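PDB 5FUI: endo-1,3-beta-glucanase, family GH16 from Zobellia galactanivorans, which carries a C-terminal family 6 carbohydrate-binding module that binds laminarin, the beta-1,3-glucan that the enzyme's catalytic domain presumably hydrolyses. Local coordinates for residues 75-79 / 80-84. Sequence-based numbering, arbitrary orientation.
Sequences SDLEA and GETVL. With APY (2-aminomethyl-pyridine), chain C.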
ATOM      1  N   SER A  75      -6.146  -4.018  -0.050  1.00 10.10           N
ATOM      2  CA  SER A  75      -4.939  -4.881  -0.052  1.00  8.20           C
ATOM      3  C   SER A  75      -5.394  -6.361  -0.111  1.00  8.95           C
ATOM      4  O   SER A  75      -6.449  -6.736   0.423  1.00  9.92           O
ATOM      5  CB  SER A  75      -4.040  -4.666   1.157  1.00  9.15           C
ATOM      6  OG  SER A  75      -4.823  -4.813   2.321  1.00 10.53           O
ATOM      7  N   ASP A  76      -4.583  -7.175  -0.823  1.00  9.38           N
ATOM      8  CA  ASP A  76      -4.937  -8.586  -0.995  1.00  8.87           C
ATOM      9  C   ASP A  76      -3.727  -9.444  -1.210  1.00  9.40           C
ATOM     10  O   ASP A  76      -2.639  -8.917  -1.521  1.00 11.54           O
ATOM     11  CB  ASP A  76      -5.898  -8.737  -2.195  1.00 11.92           C
ATOM     12  CG  ASP A  76      -5.211  -8.600  -3.503  1.00 12.74           C
ATOM     13  OD1 ASP A  76      -4.604  -9.553  -3.980  1.00 14.43           O
ATOM     14  OD2 ASP A  76      -5.168  -7.473  -4.087  1.00 21.24           O
ATOM     15  N   LEU A  77      -3.900 -10.755  -1.003  1.00 11.30           N
ATOM     16  CA  LEU A  77      -2.857 -11.723  -1.329  1.00 12.52           C
ATOM     17  C   LEU A  77      -3.330 -12.621  -2.493  1.00 10.76           C
ATOM     18  O   LEU A  77      -4.540 -12.999  -2.582  1.00 11.90           O
ATOM     19  CB  LEU A  77      -2.618 -12.622  -0.092  1.00 12.36           C
ATOM     20  CG  LEU A  77      -2.229 -11.879   1.177  1.00 11.49           C
ATOM     21  CD1 LEU A  77      -2.119 -12.895   2.315  1.00 13.44           C
ATOM     22  CD2 LEU A  77      -1.021 -10.938   0.980  1.00 13.17           C
ATOM     23  N   GLU A  78      -2.358 -12.908  -3.383  1.00 12.26           N
ATOM     24  CA  GLU A  78      -2.601 -13.859  -4.510  1.00 14.00           C
ATOM     25  C   GLU A  78      -3.740 -13.449  -5.388  1.00 16.04           C
ATOM     26  O   GLU A  78      -4.698 -14.243  -5.645  1.00 17.35           O
ATOM     27  CB  GLU A  78      -2.845 -15.294  -3.939  1.00 15.69           C
ATOM     28  CG  GLU A  78      -1.607 -15.797  -3.188  1.00 19.09           C
ATOM     29  CD  GLU A  78      -0.430 -15.960  -4.202  1.00 24.44           C
ATOM     30  OE1 GLU A  78      -0.554 -16.647  -5.247  1.00 33.10           O
ATOM     31  OE2 GLU A  78       0.651 -15.376  -4.066  1.00 19.73           O
ATOM     32  N   ALA A  79      -3.707 -12.195  -5.827  1.00 15.04           N
ATOM     33  CA  ALA A  79      -4.723 -11.718  -6.781  1.00 15.10           C
ATOM     34  C   ALA A  79      -6.178 -11.914  -6.309  1.00 15.26           C
ATOM     35  O   ALA A  79      -7.104 -12.403  -7.034  1.00 17.21           O
ATOM     36  CB  ALA A  79      -4.449 -12.282  -8.216  1.00 18.13           C
ATOM     37  N   GLY A  80      -6.392 -11.620  -5.014  1.00 13.92           N
ATOM     38  CA  GLY A  80      -7.735 -11.599  -4.443  1.00 13.32           C
ATOM     39  C   GLY A  80      -8.167 -12.917  -3.878  1.00 12.73           C
ATOM     40  O   GLY A  80      -9.264 -12.993  -3.386  1.00 16.98           O
ATOM     41  N   GLU A  81      -7.243 -13.908  -3.863  1.00 13.94           N
ATOM     42  CA  GLU A  81      -7.603 -15.186  -3.160  1.00 14.48           C
ATOM     43  C   GLU A  81      -7.893 -14.877  -1.676  1.00 14.83           C
ATOM     44  O   GLU A  81      -8.781 -15.511  -1.053  1.00 17.19           O
ATOM     45  CB  GLU A  81      -6.461 -16.224  -3.213  1.00 15.08           C
ATOM     46  CG  GLU A  81      -6.329 -16.847  -4.598  1.00 16.44           C
ATOM     47  CD  GLU A  81      -5.240 -17.967  -4.679  1.00 21.59           C
ATOM     48  OE1 GLU A  81      -4.787 -18.508  -3.607  1.00 24.03           O
ATOM     49  OE2 GLU A  81      -4.829 -18.328  -5.833  1.00 24.69           O
ATOM     50  N   THR A  82      -7.119 -13.911  -1.095  1.00 13.77           N
ATOM     51  CA  THR A  82      -7.394 -13.523   0.302  1.00 12.23           C
ATOM     52  C   THR A  82      -7.479 -12.003   0.278  1.00 12.70           C
ATOM     53  O   THR A  82      -6.505 -11.354  -0.143  1.00 13.57           O
ATOM     54  CB  THR A  82      -6.211 -13.936   1.219  1.00 14.82           C
ATOM     55  OG1 THR A  82      -6.292 -15.379   1.282  1.00 17.56           O
ATOM     56  CG2 THR A  82      -6.412 -13.399   2.666  1.00 19.01           C
ATOM     57  N   VAL A  83      -8.604 -11.459   0.705  1.00 12.10           N
ATOM     58  CA  VAL A  83      -8.702 -10.017   0.810  1.00 12.45           C
ATOM     59  C   VAL A  83      -8.338  -9.607   2.232  1.00 10.65           C
ATOM     60  O   VAL A  83      -8.866 -10.146   3.225  1.00 14.74           O
ATOM     61  CB  VAL A  83     -10.141  -9.511   0.459  1.00 12.32           C
ATOM     62  CG1 VAL A  83     -10.346  -8.021   0.723  1.00 16.74           C
ATOM     63  CG2 VAL A  83     -10.396  -9.796  -1.034  1.00 15.68           C
ATOM     64  N   LEU A  84      -7.429  -8.635   2.361  1.00  9.36           N
ATOM     65  CA  LEU A  84      -6.969  -8.230   3.686  1.00 10.16           C
ATOM     66  C   LEU A  84      -7.821  -7.072   4.214  1.00 10.78           C
ATOM     67  O   LEU A  84      -8.051  -6.981   5.393  1.00 13.43           O
ATOM     68  CB  LEU A  84      -5.498  -7.830   3.654  1.00 10.80           C
ATOM     69  CG  LEU A  84      -4.553  -8.969   3.193  1.00  9.84           C
ATOM     70  CD1 LEU A  84      -3.156  -8.354   2.971  1.00 11.72           C
ATOM     71  CD2 LEU A  84      -4.589 -10.129   4.237  1.00 12.98           C
TER
HETATM   72  N   APY C 132      -4.262  -7.714  -6.586  1.00 26.35           N
HETATM   73  CM  APY C 132      -3.852  -6.377  -6.968  1.00 27.45           C
HETATM   74  C2  APY C 132      -3.785  -6.778  -8.432  1.00 27.43           C
HETATM   75  C3  APY C 132      -4.854  -6.483  -9.244  1.00 23.44           C
HETATM   76  C4  APY C 132      -4.880  -6.906 -10.595  1.00 24.16           C
HETATM   77  C5  APY C 132      -3.837  -7.723 -11.066  1.00 29.16           C
HETATM   78  C6  APY C 132      -2.767  -8.031 -10.240  1.00 27.69           C
HETATM   79  N1  APY C 132      -2.790  -7.596  -8.930  1.00 24.55           N
HETATM   80  O   HOH W   1      -2.187 -18.982  -5.647  1.00 39.37           O
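D76 and G80 show how a side chain on the strand leading into a hairpin turn can serve that turn and a bound ligand at once. Followed outward, D76 begins with CB against the backbone of the returning strand, 3.4 Å from T82 O. CG sits flanked by both backbone neighbours of CA (chi1 75°), which swings the carboxylate toward G80. There OD1 accepts a hydrogen bond from G80 N at 2.9 Å; the donor comes from above the carboxylate plane, and the N-H...OD1 angle is only 132°. The same oxygen receives a weak bond from the amine of 2-aminomethyl-pyridine, whereas OD2 takes the shorter one, 2.7 Å from the ligand's N.

Strands 72-77 and 82-88 run antiparallel, joined by a type I' turn from E78 to E81. L77 N donates to T82 O and T82 N returns a bond to L77 O; because E81 and T82 both face L77, the hairpin carries a classic beta bulge. The side chain of L84 crosses that of L77 at about a right angle, bringing CD2 of L77 to 3.9 Å from CD1 of L84. F114 of neighbouring strand 110-118 and V107 of strand 97-107 in the other sheet touch both leucines, which thus pack between the sheets of the CBM6 beta-sandwich. The glutamates E78 and E81 run alongside each other, and a water donating to OE1 of E78 and OE2 of E81 bridges the two like charges, while E78 OE2 is held by Q113 N.

In the pocket D76 shares with W44, G115 and Y117, the carboxylate's negative charge probably suits the ligand's amine, likely protonated, and the turn probably helps to orient a carboxylate that binds this amine through one short and one weak bond.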